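Local coordinates for J domain-containing protein required for chloroplast accumulation response 1 (Arabidopsis thaliana, PDB 3AG7) that is required for chloroplast photorelocation movement, which depends on the co-chaperone activity of the J domain and works through control of chloroplast actin filaments, at residues 33-43 with 63-73. Residues are numbered along the deposited sequence; the frame is centred on the assembly and turned at random.
Sequences LQYILWSGSGW and RALLILHPDKL
Ile67 reaches out of helix 54-68 to the backbone at Gly42 and Trp43, where its CD1 lies 3.3 Å from Trp43 N. With CG1 anti to the carbonyl carbon (chi1 -62°) and the chain extended beyond it, CD1 comes up at the edge of the indole, 3.8 Å from Trp43 CE3, the two side chains crossing at about a right angle. The other branch of Ile67, CG2, lies 3.8 Å from Ser41 O; a beta-branched residue can thus touch backbone and ring at once. Gly42, at a positive phi that suits glycine, brings its backbone against the same CD1. Trp43 also points its CZ3 edge at the helix, 3.5 Å from Ala64 N, and the small methyl of Ala64 allows so wide a ring to approach. Over the centre of one indole face sits Leu33 CD1, which also touches Ala64 CB at 3.9 Å. This is the J domain of an auxilin-like protein: helix 54-68 stops at Leu68, and His69, Pro70 and Asp71 form the HPD signature of the family, His69 being also the N-cap of helix 70-75. Residues 33-43, a 3-10 segment then loop, pack on the last turns before that signature, and Trp38 reaches the helix after it. Buried Leu68 meets Leu37 obliquely through their CD2 methyls, 3.7 Å apart, and also touches Leu93 of helix 80-100. Trp38 opens a type II turn whose third residue, Gly40, has the positive phi favoured there. The CG of Trp38 stands between backbone N and carbonyl carbon (chi1 55°), one ring face lies against Ser41 CB, and the far edge presents CZ2 to Leu73 CD2 at 4.0 Å. Ser41 OG gives a weak bond to Trp38 O and accepts another from Trp43 N.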
loop_
_atom_site.group_PDB
_atom_site.type_symbol
_atom_site.label_atom_id
_atom_site.label_comp_id
_atom_site.label_asym_id
_atom_site.label_seq_id
_atom_site.Cartn_x
_atom_site.Cartn_y
_atom_site.Cartn_z
ATOM N N LEU A 33 -3.783 5.530 0.478
ATOM C CA LEU A 33 -3.056 4.712 1.460
ATOM C C LEU A 33 -3.329 5.074 2.912
ATOM O O LEU A 33 -3.219 4.216 3.779
ATOM C CB LEU A 33 -1.544 4.743 1.214
ATOM C CG LEU A 33 -1.021 3.766 0.156
ATOM C CD1 LEU A 33 0.445 4.058 -0.021
ATOM C CD2 LEU A 33 -1.230 2.304 0.582
ATOM N N GLN A 34 -3.742 6.313 3.163
ATOM C CA GLN A 34 -3.964 6.807 4.531
ATOM C C GLN A 34 -5.195 6.145 5.135
ATOM O O GLN A 34 -5.403 6.185 6.351
ATOM C CB GLN A 34 -4.081 8.344 4.541
ATOM C CG GLN A 34 -5.255 8.895 3.766
ATOM C CD GLN A 34 -4.896 9.291 2.334
ATOM O OE1 GLN A 34 -4.256 8.534 1.596
ATOM N NE2 GLN A 34 -5.325 10.500 1.931
ATOM N N TYR A 35 -5.968 5.490 4.274
ATOM C CA TYR A 35 -7.205 4.834 4.698
ATOM C C TYR A 35 -6.988 3.347 4.972
ATOM O O TYR A 35 -7.901 2.664 5.402
ATOM C CB TYR A 35 -8.310 5.038 3.670
ATOM C CG TYR A 35 -8.734 6.487 3.572
ATOM C CD1 TYR A 35 -9.458 7.082 4.601
ATOM C CD2 TYR A 35 -8.364 7.259 2.485
ATOM C CE1 TYR A 35 -9.822 8.407 4.536
ATOM C CE2 TYR A 35 -8.715 8.588 2.414
ATOM C CZ TYR A 35 -9.443 9.157 3.436
ATOM O OH TYR A 35 -9.811 10.486 3.355
ATOM N N ILE A 36 -5.785 2.839 4.734
ATOM C CA ILE A 36 -5.502 1.420 5.016
ATOM C C ILE A 36 -4.295 1.268 5.951
ATOM O O ILE A 36 -4.249 0.360 6.789
ATOM C CB ILE A 36 -5.365 0.571 3.701
ATOM C CG1 ILE A 36 -5.331 -0.950 3.973
ATOM C CG2 ILE A 36 -4.183 0.971 2.879
ATOM C CD1 ILE A 36 -6.632 -1.496 4.555
ATOM N N LEU A 37 -3.341 2.186 5.885
ATOM C CA LEU A 37 -2.182 2.026 6.755
ATOM C C LEU A 37 -2.453 2.412 8.214
ATOM O O LEU A 37 -3.289 3.272 8.505
ATOM C CB LEU A 37 -1.011 2.834 6.211
ATOM C CG LEU A 37 -0.562 2.379 4.808
ATOM C CD1 LEU A 37 0.590 3.189 4.390
ATOM C CD2 LEU A 37 -0.201 0.884 4.825
ATOM N N TRP A 38 -1.709 1.797 9.129
ATOM C CA TRP A 38 -1.811 2.124 10.554
ATOM C C TRP A 38 -1.200 3.479 10.910
ATOM O O TRP A 38 -0.430 4.045 10.127
ATOM C CB TRP A 38 -1.124 1.035 11.373
ATOM C CG TRP A 38 0.276 0.801 10.968
ATOM C CD1 TRP A 38 1.407 1.429 11.453
ATOM C CD2 TRP A 38 0.720 -0.087 9.950
ATOM N NE1 TRP A 38 2.519 0.955 10.793
ATOM C CE2 TRP A 38 2.124 -0.003 9.897
ATOM C CE3 TRP A 38 0.067 -1.006 9.122
ATOM C CZ2 TRP A 38 2.889 -0.752 8.986
ATOM C CZ3 TRP A 38 0.822 -1.756 8.233
ATOM C CH2 TRP A 38 2.219 -1.649 8.192
ATOM N N SER A 39 -1.476 3.955 12.128
ATOM C CA SER A 39 -0.876 5.202 12.635
ATOM C C SER A 39 0.653 5.224 12.636
ATOM O O SER A 39 1.291 4.295 13.122
ATOM C CB SER A 39 -1.368 5.482 14.068
ATOM O OG SER A 39 -1.907 6.785 14.127
ATOM N N GLY A 40 1.245 6.313 12.155
ATOM C CA GLY A 40 2.698 6.490 12.276
ATOM C C GLY A 40 3.463 5.494 11.428
ATOM O O GLY A 40 4.622 5.226 11.682
ATOM N N SER A 41 2.830 5.010 10.367
ATOM C CA SER A 41 3.540 4.240 9.354
ATOM C C SER A 41 4.573 5.157 8.724
ATOM O O SER A 41 5.619 4.707 8.247
ATOM C CB SER A 41 2.565 3.699 8.289
ATOM O OG SER A 41 1.839 4.741 7.651
ATOM N N GLY A 42 4.273 6.452 8.723
ATOM C CA GLY A 42 5.104 7.415 8.055
ATOM C C GLY A 42 4.535 7.928 6.730
ATOM O O GLY A 42 5.118 8.820 6.097
ATOM N N TRP A 43 3.409 7.372 6.292
ATOM C CA TRP A 43 2.813 7.802 5.011
ATOM C C TRP A 43 2.224 9.215 5.111
ATOM O O TRP A 43 1.368 9.481 5.944
ATOM C CB TRP A 43 1.730 6.810 4.534
ATOM C CG TRP A 43 1.140 7.206 3.201
ATOM C CD1 TRP A 43 -0.108 7.766 2.970
ATOM C CD2 TRP A 43 1.803 7.181 1.930
ATOM N NE1 TRP A 43 -0.256 8.044 1.631
ATOM C CE2 TRP A 43 0.912 7.732 0.982
ATOM C CE3 TRP A 43 3.079 6.782 1.503
ATOM C CZ2 TRP A 43 1.232 7.817 -0.381
ATOM C CZ3 TRP A 43 3.405 6.917 0.147
ATOM C CH2 TRP A 43 2.468 7.393 -0.774
ATOM N N ARG A 63 8.115 6.351 -2.069
ATOM C CA ARG A 63 7.747 6.565 -0.682
ATOM C C ARG A 63 6.963 5.408 -0.096
ATOM O O ARG A 63 7.207 5.038 1.052
ATOM C CB ARG A 63 7.028 7.896 -0.510
ATOM C CG ARG A 63 7.947 9.060 -0.826
ATOM C CD ARG A 63 7.498 10.297 -0.052
ATOM N NE ARG A 63 8.324 11.472 -0.345
ATOM C CZ ARG A 63 7.984 12.405 -1.230
ATOM N NH1 ARG A 63 6.851 12.286 -1.895
ATOM N NH2 ARG A 63 8.781 13.445 -1.467
ATOM N N ALA A 64 6.019 4.861 -0.865
ATOM C CA ALA A 64 5.238 3.697 -0.421
ATOM C C ALA A 64 6.129 2.458 -0.260
ATOM O O ALA A 64 5.975 1.707 0.694
ATOM C CB ALA A 64 4.057 3.389 -1.396
ATOM N N LEU A 65 7.042 2.232 -1.191
ATOM C CA LEU A 65 7.996 1.106 -1.066
ATOM C C LEU A 65 8.766 1.177 0.232
ATOM O O LEU A 65 9.030 0.158 0.880
ATOM C CB LEU A 65 9.044 1.181 -2.172
ATOM C CG LEU A 65 9.206 0.069 -3.192
ATOM C CD1 LEU A 65 7.847 -0.449 -3.643
ATOM C CD2 LEU A 65 10.023 0.623 -4.361
ATOM N N LEU A 66 9.217 2.387 0.554
ATOM C CA LEU A 66 10.114 2.560 1.684
ATOM C C LEU A 66 9.400 2.310 2.987
ATOM O O LEU A 66 10.065 2.085 4.023
ATOM C CB LEU A 66 10.758 3.949 1.667
ATOM C CG LEU A 66 11.739 4.148 0.513
ATOM C CD1 LEU A 66 12.311 5.551 0.600
ATOM C CD2 LEU A 66 12.868 3.099 0.492
ATOM N N ILE A 67 8.068 2.385 2.956
ATOM C CA ILE A 67 7.222 2.017 4.093
ATOM C C ILE A 67 6.829 0.540 4.082
ATOM O O ILE A 67 6.837 -0.128 5.133
ATOM C CB ILE A 67 5.948 2.893 4.165
ATOM C CG1 ILE A 67 6.372 4.339 4.376
ATOM C CG2 ILE A 67 4.958 2.379 5.256
ATOM C CD1 ILE A 67 5.237 5.380 4.325
ATOM N N LEU A 68 6.440 0.048 2.918
ATOM C CA LEU A 68 5.739 -1.241 2.831
ATOM C C LEU A 68 6.640 -2.431 2.441
ATOM O O LEU A 68 6.248 -3.613 2.550
ATOM C CB LEU A 68 4.577 -1.118 1.835
ATOM C CG LEU A 68 3.369 -0.349 2.338
ATOM C CD1 LEU A 68 2.410 -0.182 1.159
ATOM C CD2 LEU A 68 2.666 -1.051 3.514
ATOM N N HIS A 69 7.848 -2.138 1.972
ATOM C CA HIS A 69 8.751 -3.192 1.543
ATOM C C HIS A 69 9.047 -4.096 2.744
ATOM O O HIS A 69 9.399 -3.601 3.816
ATOM C CB HIS A 69 10.050 -2.581 0.969
ATOM C CG HIS A 69 10.979 -3.602 0.385
ATOM N ND1 HIS A 69 11.275 -3.687 -0.963
ATOM C CD2 HIS A 69 11.704 -4.570 0.989
ATOM C CE1 HIS A 69 12.129 -4.680 -1.156
ATOM N NE2 HIS A 69 12.418 -5.212 0.016
ATOM N N PRO A 70 8.923 -5.436 2.572
ATOM C CA PRO A 70 9.025 -6.333 3.720
ATOM C C PRO A 70 10.351 -6.164 4.435
ATOM O O PRO A 70 10.423 -6.337 5.653
ATOM C CB PRO A 70 8.891 -7.756 3.086
ATOM C CG PRO A 70 9.144 -7.563 1.687
ATOM C CD PRO A 70 8.818 -6.178 1.307
ATOM N N ASP A 71 11.400 -5.854 3.692
ATOM C CA ASP A 71 12.718 -5.652 4.288
ATOM C C ASP A 71 12.742 -4.411 5.170
ATOM O O ASP A 71 13.370 -4.411 6.227
ATOM C CB ASP A 71 13.809 -5.538 3.201
ATOM C CG ASP A 71 15.222 -5.541 3.782
ATOM O OD1 ASP A 71 15.528 -6.473 4.545
ATOM O OD2 ASP A 71 16.037 -4.635 3.473
ATOM N N LYS A 72 12.067 -3.349 4.732
ATOM C CA LYS A 72 11.964 -2.118 5.537
ATOM C C LYS A 72 11.148 -2.319 6.818
ATOM O O LYS A 72 11.443 -1.729 7.865
ATOM C CB LYS A 72 11.370 -0.957 4.703
ATOM C CG LYS A 72 12.342 -0.363 3.701
ATOM C CD LYS A 72 13.158 0.764 4.284
ATOM C CE LYS A 72 14.416 0.976 3.462
ATOM N NZ LYS A 72 15.395 1.804 4.208
ATOM N N LEU A 73 10.091 -3.112 6.726
ATOM C CA LEU A 73 9.246 -3.335 7.888
ATOM C C LEU A 73 10.011 -4.118 8.934
ATOM O O LEU A 73 9.887 -3.854 10.149
ATOM C CB LEU A 73 8.022 -4.134 7.479
ATOM C CG LEU A 73 7.042 -3.284 6.688
ATOM C CD1 LEU A 73 6.148 -4.166 5.823
ATOM C CD2 LEU A 73 6.251 -2.358 7.633
#